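Local coordinates for protein VIRB8 (PDB 2CC3) that is a subunit of a type IV secretion system, suggested to act at the bacterial surface in directing T-DNA transfer into plant cells, at residues 17-22 with 86-91. Numbering follows the deposited sequence.
Sequences EYVRLR and QQIRYK
V19, on the last turns of helix 6-23, faces I88 and Y90 of strand 85-96, and the backbones come nearest at V19 and I88, whose CA atoms lie 8.1 Å apart. That gap is bridged by V19 from the helix and by I88 and Y90 from the strand, and no hydrogen bond joins 17-22 to 86-91; the contact is purely apolar and buries 134 Å² in all. I88 and Y90, two residues apart on the extended strand, both send their CB toward the helix, whereas R89 between them points away, to the other face of the sheet, where it forms a salt bridge with D140.

The alpha-helix packed on a four-stranded antiparallel sheet fits the NTF2-like fold of the VirB8 periplasmic domain, and the centre of the contact lies about 5 Å from the centre of the chain.

V19 divides its two methyls between these partners. With CG1 anti to the backbone N (chi1 178°), CG2 is left beside that N, and each branch meets a different residue. CG2 presses on the end of I88, V19 CG2 to I88 CD1 being 3.5 Å, tighter than usual for two carbons; the two side chains point oppositely and overlap alongside at their ends. CG1 sits over one face of the Y90 ring, a CH-pi contact: V19 CG1 is 4.0 Å from the ring centroid, 22° off the normal and displaced toward the CD2-CE2 rim.

W16, just before this segment on the helix, also touches I88 and Y90. The Y90 ring also meets that of W106 with planes at about 10°, and its OH is hydrogen-bonded to T137, tying the tyrosine across the sheet to strand 130-139.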
loop_
_atom_site.group_PDB
_atom_site.type_symbol
_atom_site.label_atom_id
_atom_site.label_comp_id
_atom_site.label_asym_id
_atom_site.label_seq_id
_atom_site.Cartn_x
_atom_site.Cartn_y
_atom_site.Cartn_z
ATOM N N GLU A 17 5.786 -1.391 -5.394
ATOM C CA GLU A 17 4.406 -1.558 -4.933
ATOM C C GLU A 17 3.603 -2.376 -5.967
ATOM O O GLU A 17 2.835 -3.275 -5.607
ATOM C CB GLU A 17 3.778 -0.199 -4.671
ATOM C CG GLU A 17 2.345 -0.262 -4.214
ATOM C CD GLU A 17 1.640 1.065 -4.365
ATOM O OE1 GLU A 17 2.295 2.091 -4.742
ATOM O OE2 GLU A 17 0.416 1.074 -4.123
ATOM N N TYR A 18 3.810 -2.086 -7.249
ATOM C CA TYR A 18 3.230 -2.910 -8.324
ATOM C C TYR A 18 3.587 -4.362 -8.149
ATOM O O TYR A 18 2.705 -5.244 -8.013
ATOM C CB TYR A 18 3.635 -2.431 -9.727
ATOM C CG TYR A 18 2.891 -3.166 -10.851
ATOM C CD1 TYR A 18 1.636 -2.722 -11.284
ATOM C CD2 TYR A 18 3.455 -4.295 -11.475
ATOM C CE1 TYR A 18 0.952 -3.385 -12.310
ATOM C CE2 TYR A 18 2.797 -4.971 -12.475
ATOM C CZ TYR A 18 1.542 -4.521 -12.899
ATOM O OH TYR A 18 0.870 -5.193 -13.892
ATOM N N VAL A 19 4.881 -4.639 -8.132
ATOM C CA VAL A 19 5.326 -6.020 -7.898
ATOM C C VAL A 19 4.695 -6.608 -6.648
ATOM O O VAL A 19 4.079 -7.688 -6.688
ATOM C CB VAL A 19 6.871 -6.101 -7.764
ATOM C CG1 VAL A 19 7.331 -7.539 -7.461
ATOM C CG2 VAL A 19 7.502 -5.591 -9.005
ATOM N N ARG A 20 4.822 -5.893 -5.527
ATOM C CA ARG A 20 4.353 -6.446 -4.280
ATOM C C ARG A 20 2.859 -6.777 -4.373
ATOM O O ARG A 20 2.435 -7.867 -3.975
ATOM C CB ARG A 20 4.645 -5.468 -3.132
ATOM C CG ARG A 20 4.279 -5.938 -1.750
ATOM C CD ARG A 20 4.363 -4.777 -0.702
ATOM N NE ARG A 20 3.279 -3.781 -0.834
ATOM C CZ ARG A 20 2.089 -3.822 -0.207
ATOM N NH1 ARG A 20 1.755 -4.806 0.643
ATOM N NH2 ARG A 20 1.213 -2.850 -0.422
ATOM N N LEU A 21 2.050 -5.820 -4.845
ATOM C CA LEU A 21 0.591 -6.023 -4.921
ATOM C C LEU A 21 0.224 -7.158 -5.888
ATOM O O LEU A 21 -0.710 -7.915 -5.659
ATOM C CB LEU A 21 -0.146 -4.719 -5.307
ATOM C CG LEU A 21 -0.315 -3.586 -4.279
ATOM C CD1 LEU A 21 -0.702 -2.326 -4.991
ATOM C CD2 LEU A 21 -1.333 -3.851 -3.165
ATOM N N ARG A 22 0.986 -7.287 -6.965
ATOM C CA ARG A 22 0.688 -8.287 -7.978
ATOM C C ARG A 22 1.128 -9.700 -7.565
ATOM O O ARG A 22 0.441 -10.677 -7.896
ATOM C CB ARG A 22 1.263 -7.853 -9.332
ATOM C CG ARG A 22 1.113 -8.911 -10.398
ATOM C CD ARG A 22 1.268 -8.401 -11.816
ATOM N NE ARG A 22 0.970 -9.500 -12.746
ATOM C CZ ARG A 22 0.839 -9.347 -14.053
ATOM N NH1 ARG A 22 0.961 -8.144 -14.592
ATOM N NH2 ARG A 22 0.573 -10.383 -14.814
ATOM N N GLN A 86 12.847 -1.797 -15.772
ATOM C CA GLN A 86 13.476 -2.027 -14.515
ATOM C C GLN A 86 13.340 -3.525 -14.257
ATOM O O GLN A 86 12.307 -4.131 -14.621
ATOM C CB GLN A 86 12.827 -1.188 -13.397
ATOM C CG GLN A 86 13.772 -0.917 -12.212
ATOM C CD GLN A 86 13.200 0.056 -11.146
ATOM O OE1 GLN A 86 12.335 -0.324 -10.339
ATOM N NE2 GLN A 86 13.724 1.295 -11.121
ATOM N N GLN A 87 14.398 -4.125 -13.702
ATOM C CA GLN A 87 14.284 -5.470 -13.187
ATOM C C GLN A 87 14.289 -5.410 -11.677
ATOM O O GLN A 87 15.058 -4.653 -11.075
ATOM C CB GLN A 87 15.406 -6.382 -13.718
ATOM C CG GLN A 87 15.179 -6.786 -15.151
ATOM C CD GLN A 87 16.194 -7.770 -15.679
ATOM O OE1 GLN A 87 17.350 -7.425 -15.930
ATOM N NE2 GLN A 87 15.760 -8.999 -15.881
ATOM N N ILE A 88 13.419 -6.217 -11.077
ATOM C CA ILE A 88 13.236 -6.256 -9.629
ATOM C C ILE A 88 13.356 -7.667 -9.104
ATOM O O ILE A 88 12.510 -8.520 -9.416
ATOM C CB ILE A 88 11.849 -5.693 -9.224
ATOM C CG1 ILE A 88 11.721 -4.240 -9.665
ATOM C CG2 ILE A 88 11.637 -5.837 -7.718
ATOM C CD1 ILE A 88 10.376 -3.656 -9.432
ATOM N N ARG A 89 14.387 -7.900 -8.289
ATOM C CA ARG A 89 14.601 -9.182 -7.652
ATOM C C ARG A 89 13.864 -9.184 -6.316
ATOM O O ARG A 89 13.959 -8.212 -5.576
ATOM C CB ARG A 89 16.093 -9.412 -7.417
ATOM C CG ARG A 89 16.475 -10.868 -7.222
ATOM C CD ARG A 89 17.221 -11.454 -8.429
ATOM N NE ARG A 89 17.126 -12.923 -8.478
ATOM C CZ ARG A 89 17.807 -13.761 -7.704
ATOM N NH1 ARG A 89 18.639 -13.334 -6.770
ATOM N NH2 ARG A 89 17.633 -15.055 -7.842
ATOM N N TYR A 90 13.129 -10.262 -6.014
ATOM C CA TYR A 90 12.371 -10.338 -4.783
ATOM C C TYR A 90 12.288 -11.764 -4.350
ATOM O O TYR A 90 12.370 -12.654 -5.169
ATOM C CB TYR A 90 10.940 -9.728 -4.928
ATOM C CG TYR A 90 10.058 -10.386 -5.967
ATOM C CD1 TYR A 90 9.141 -11.351 -5.615
ATOM C CD2 TYR A 90 10.162 -10.034 -7.312
ATOM C CE1 TYR A 90 8.358 -11.970 -6.564
ATOM C CE2 TYR A 90 9.388 -10.629 -8.260
ATOM C CZ TYR A 90 8.488 -11.611 -7.892
ATOM O OH TYR A 90 7.702 -12.208 -8.863
ATOM N N LYS A 91 12.140 -11.960 -3.048
ATOM C CA LYS A 91 11.901 -13.253 -2.446
ATOM C C LYS A 91 10.431 -13.418 -2.193
ATOM O O LYS A 91 9.770 -12.495 -1.682
ATOM C CB LYS A 91 12.648 -13.333 -1.112
ATOM C CG LYS A 91 12.428 -14.628 -0.327
ATOM C CD LYS A 91 13.463 -14.717 0.792
ATOM C CE LYS A 91 13.099 -15.755 1.868
ATOM N NZ LYS A 91 12.654 -15.153 3.169
#